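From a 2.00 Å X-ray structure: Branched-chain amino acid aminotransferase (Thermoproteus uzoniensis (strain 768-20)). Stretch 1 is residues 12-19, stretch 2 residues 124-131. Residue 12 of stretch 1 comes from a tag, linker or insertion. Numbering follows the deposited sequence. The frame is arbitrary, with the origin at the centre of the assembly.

Stretch 1, residues 12-19: SMKVWLDG
Stretch 2 124-131: ASVAIAAI

This contact is a short antiparallel pairing of two β-strands from one chain, extended at one end by an aspartate that binds the partner strand through its side chain. Strand 14-17 runs against the strand of stretch 2, which continues past I131, at 160° between N-to-C directions, with axes 4.5 Å apart at closest approach. Facing CA atoms are V15 and A129 (4.9 Å), W16 and I128 (4.9 Å), L17 and A127 (4.3 Å), and D18 and V126 (5.5 Å).

W16 and I128 form the hydrogen-bonded pair. W16 N donates to I128 O at 2.9 Å, and I128 N donates to W16 O at 2.7 Å. The position of W16 O is less certain, because it lies too close to a neighbour in the model. L17 and A127 form the next, non-hydrogen-bonded pair. Phi/psi is extended throughout the strands: -88/132 at W16, -137/111 at L17, -118/145 at A127 and -138/116 at I128.

D18 leaves the strand with phi/psi of 45/53. D18 N still donates to V126 O at 3.0 Å, nearly straight at 173°. Its chi1 is m (-81°), and the carboxylate reaches back to the partner. V126 N donates to D18 OD1 at 2.9 Å, and S125 OG donates to D18 OD2 at 2.6 Å. The two carboxylate oxygens thus take one backbone and one side-chain donor.

Apolar contacts lie on both sheet faces. W16 (chi1 t, chi2 109°) shares a face with I128 (chi1 m, chi2 t). W16 CE3 is 4.0 Å from I128 CD1, and W16 CZ3 is 4.0 Å from V126 CB. On the face of L17 and A127, L17 CD1 (chi1 t, chi2 p) lies 3.9 Å from A127 CB. V15 (chi1 t) places CG2 4.0 Å from A129 CB. M13 SD approaches A130 O at 3.2 Å; that oxygen has no hydrogen-bond partner in the model.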

ATOM      1  N   SER A  12     -14.326  44.290  20.415  1.00 41.79           N
ATOM      2  CA  SER A  12     -13.706  44.109  19.061  1.00 37.76           C
ATOM      3  C   SER A  12     -12.323  43.385  19.087  1.00 49.87           C
ATOM      4  O   SER A  12     -12.180  42.287  18.510  1.00 55.74           O
ATOM      5  CB  SER A  12     -13.624  45.443  18.350  1.00 28.73           C
ATOM      6  OG  SER A  12     -12.991  45.398  17.095  1.00 32.75           O
ATOM      7  N   MET A  13     -11.341  44.008  19.743  1.00 48.59           N
ATOM      8  CA  MET A  13      -9.982  43.538  19.853  1.00 38.10           C
ATOM      9  C   MET A  13      -9.230  43.690  18.531  1.00 30.53           C
ATOM     10  O   MET A  13      -9.768  43.499  17.415  1.00 26.98           O
ATOM     11  CB  MET A  13      -9.895  42.113  20.459  1.00 41.56           C
ATOM     12  CG  MET A  13      -9.777  40.954  19.481  1.00 46.27           C
ATOM     13  SD  MET A  13      -9.292  39.495  20.386  1.00 48.85           S
ATOM     14  N   LYS A  14      -7.989  44.112  18.662  1.00 26.07           N
ATOM     15  CA  LYS A  14      -7.127  44.494  17.527  1.00 25.36           C
ATOM     16  C   LYS A  14      -6.427  43.228  17.031  1.00 22.92           C
ATOM     17  O   LYS A  14      -6.082  42.402  17.846  1.00 25.58           O
ATOM     18  CB  LYS A  14      -6.043  45.478  17.989  1.00 28.06           C
ATOM     19  CG  LYS A  14      -6.416  46.975  18.232  1.00 26.95           C
ATOM     20  CD  LYS A  14      -7.190  47.639  17.137  1.00 27.76           C
ATOM     21  CE  LYS A  14      -7.385  49.102  17.638  1.00 31.48           C
ATOM     22  NZ  LYS A  14      -8.208  49.916  16.709  1.00 30.49           N
ATOM     23  N   VAL A  15      -6.271  43.097  15.716  1.00 24.47           N
ATOM     24  CA  VAL A  15      -5.638  41.987  15.031  1.00 22.27           C
ATOM     25  C   VAL A  15      -4.647  42.584  14.035  1.00 25.28           C
ATOM     26  O   VAL A  15      -4.871  43.626  13.418  1.00 24.06           O
ATOM     27  CB  VAL A  15      -6.718  41.148  14.250  1.00 22.02           C
ATOM     28  CG1 VAL A  15      -6.064  40.205  13.234  1.00 20.60           C
ATOM     29  CG2 VAL A  15      -7.651  40.344  15.237  1.00 20.44           C
ATOM     30  N   TRP A  16      -3.517  41.941  13.907  1.00 23.57           N
ATOM     31  CA  TRP A  16      -2.522  42.409  12.968  1.00 23.18           C
ATOM     32  C   TRP A  16      -2.788  41.794  11.611  1.00 26.98           C
ATOM     33  O   TRP A  16      -2.932  40.567  11.418  1.00 23.57           O
ATOM     34  CB  TRP A  16      -1.143  42.122  13.560  1.00 22.69           C
ATOM     35  CG  TRP A  16       0.106  42.629  12.970  1.00 21.33           C
ATOM     36  CD1 TRP A  16       0.877  43.594  13.502  1.00 20.19           C
ATOM     37  CD2 TRP A  16       0.885  42.063  11.891  1.00 23.43           C
ATOM     38  NE1 TRP A  16       2.018  43.715  12.777  1.00 22.37           N
ATOM     39  CE2 TRP A  16       2.066  42.788  11.801  1.00 19.40           C
ATOM     40  CE3 TRP A  16       0.688  41.054  10.996  1.00 22.98           C
ATOM     41  CZ2 TRP A  16       3.057  42.517  10.866  1.00 24.70           C
ATOM     42  CZ3 TRP A  16       1.710  40.776  10.074  1.00 28.94           C
ATOM     43  CH2 TRP A  16       2.838  41.518   9.994  1.00 24.29           C
ATOM     44  N   LEU A  17      -2.776  42.676  10.633  1.00 25.74           N
ATOM     45  CA  LEU A  17      -2.979  42.326   9.305  1.00 24.40           C
ATOM     46  C   LEU A  17      -1.980  43.085   8.466  1.00 25.38           C
ATOM     47  O   LEU A  17      -2.032  44.315   8.369  1.00 24.53           O
ATOM     48  CB  LEU A  17      -4.398  42.692   9.005  1.00 25.40           C
ATOM     49  CG  LEU A  17      -4.914  42.294   7.643  1.00 31.25           C
ATOM     50  CD1 LEU A  17      -4.385  40.954   7.272  1.00 30.00           C
ATOM     51  CD2 LEU A  17      -6.434  42.247   7.591  1.00 32.14           C
ATOM     52  N   ASP A  18      -1.032  42.376   7.892  1.00 26.00           N
ATOM     53  CA  ASP A  18      -0.043  42.999   7.064  1.00 27.66           C
ATOM     54  C   ASP A  18       0.599  44.290   7.564  1.00 28.08           C
ATOM     55  O   ASP A  18       0.687  45.347   6.872  1.00 26.60           O
ATOM     56  CB  ASP A  18      -0.617  43.158   5.673  1.00 31.25           C
ATOM     57  CG  ASP A  18      -0.515  41.858   4.874  1.00 32.11           C
ATOM     58  OD1 ASP A  18       0.123  40.915   5.339  1.00 29.54           O
ATOM     59  OD2 ASP A  18      -1.092  41.793   3.796  1.00 30.94           O
ATOM     60  N   GLY A  19       1.094  44.184   8.773  1.00 26.28           N
ATOM     61  CA  GLY A  19       1.782  45.285   9.378  1.00 30.17           C
ATOM     62  C   GLY A  19       0.910  46.394   9.916  1.00 27.43           C
ATOM     63  O   GLY A  19       1.468  47.409  10.198  1.00 29.77           O
ATOM     64  N   ALA A 124       1.946  36.307  -0.021  1.00 27.34           N
ATOM     65  CA  ALA A 124       0.975  36.103   1.080  1.00 27.37           C
ATOM     66  C   ALA A 124       0.731  37.333   1.910  1.00 26.47           C
ATOM     67  O   ALA A 124       1.635  38.177   2.034  1.00 29.92           O
ATOM     68  CB  ALA A 124       1.504  35.026   2.035  1.00 28.33           C
ATOM     69  N   SER A 125      -0.446  37.365   2.560  1.00 26.66           N
ATOM     70  CA  SER A 125      -0.690  38.242   3.706  1.00 27.15           C
ATOM     71  C   SER A 125      -0.524  37.440   4.995  1.00 23.43           C
ATOM     72  O   SER A 125      -0.667  36.215   4.987  1.00 26.38           O
ATOM     73  CB  SER A 125      -2.084  38.834   3.651  1.00 27.34           C
ATOM     74  OG  SER A 125      -2.239  39.779   2.619  1.00 28.35           O
ATOM     75  N   VAL A 126      -0.221  38.123   6.098  1.00 24.47           N
ATOM     76  CA  VAL A 126      -0.196  37.508   7.395  1.00 22.73           C
ATOM     77  C   VAL A 126      -1.153  38.250   8.332  1.00 20.99           C
ATOM     78  O   VAL A 126      -1.185  39.443   8.391  1.00 24.15           O
ATOM     79  CB  VAL A 126       1.170  37.364   8.003  1.00 22.32           C
ATOM     80  CG1 VAL A 126       1.053  36.721   9.401  1.00 23.16           C
ATOM     81  CG2 VAL A 126       2.068  36.504   7.111  1.00 21.41           C
ATOM     82  N   ALA A 127      -2.039  37.524   8.967  1.00 18.40           N
ATOM     83  CA  ALA A 127      -2.872  38.091  10.062  1.00 17.61           C
ATOM     84  C   ALA A 127      -2.542  37.337  11.320  1.00 21.55           C
ATOM     85  O   ALA A 127      -2.270  36.065  11.287  1.00 17.19           O
ATOM     86  CB  ALA A 127      -4.342  37.967   9.735  1.00 17.52           C
ATOM     87  N   ILE A 128      -2.564  38.066  12.416  1.00 20.20           N
ATOM     88  CA  ILE A 128      -2.216  37.549  13.734  1.00 21.59           C
ATOM     89  C   ILE A 128      -3.181  38.078  14.729  1.00 24.73           C
ATOM     90  O   ILE A 128      -3.273  39.294  14.998  1.00 24.39           O
ATOM     91  CB  ILE A 128      -0.865  37.941  14.270  1.00 20.87           C
ATOM     92  CG1 ILE A 128       0.255  37.380  13.465  1.00 22.23           C
ATOM     93  CG2 ILE A 128      -0.705  37.501  15.743  1.00 23.27           C
ATOM     94  CD1 ILE A 128       1.540  38.183  13.583  1.00 22.06           C
ATOM     95  N   ALA A 129      -3.890  37.128  15.281  1.00 21.70           N
ATOM     96  CA  ALA A 129      -4.886  37.335  16.324  1.00 26.98           C
ATOM     97  C   ALA A 129      -4.453  36.664  17.599  1.00 27.53           C
ATOM     98  O   ALA A 129      -3.885  35.522  17.574  1.00 24.24           O
ATOM     99  CB  ALA A 129      -6.187  36.731  15.904  1.00 29.10           C
ATOM    100  N   ALA A 130      -4.781  37.364  18.687  1.00 29.67           N
ATOM    101  CA  ALA A 130      -4.525  36.965  20.075  1.00 31.57           C
ATOM    102  C   ALA A 130      -5.838  36.904  20.834  1.00 33.94           C
ATOM    103  O   ALA A 130      -6.521  37.909  20.914  1.00 34.26           O
ATOM    104  CB  ALA A 130      -3.597  37.967  20.720  1.00 33.75           C
ATOM    105  N   ILE A 131      -6.203  35.733  21.359  1.00 26.41           N
ATOM    106  CA  ILE A 131      -7.455  35.537  21.952  1.00 32.20           C
ATOM    107  C   ILE A 131      -7.370  34.900  23.362  1.00 32.91           C
ATOM    108  O   ILE A 131      -6.582  33.969  23.599  1.00 26.51           O
ATOM    109  CB  ILE A 131      -8.374  34.748  20.935  1.00 34.91           C
ATOM    110  CG1 ILE A 131      -8.756  33.348  21.402  1.00 35.31           C
ATOM    111  CG2 ILE A 131      -7.759  34.712  19.521  1.00 36.05           C
ATOM    112  CD1 ILE A 131      -9.796  32.671  20.518  1.00 36.12           C
TER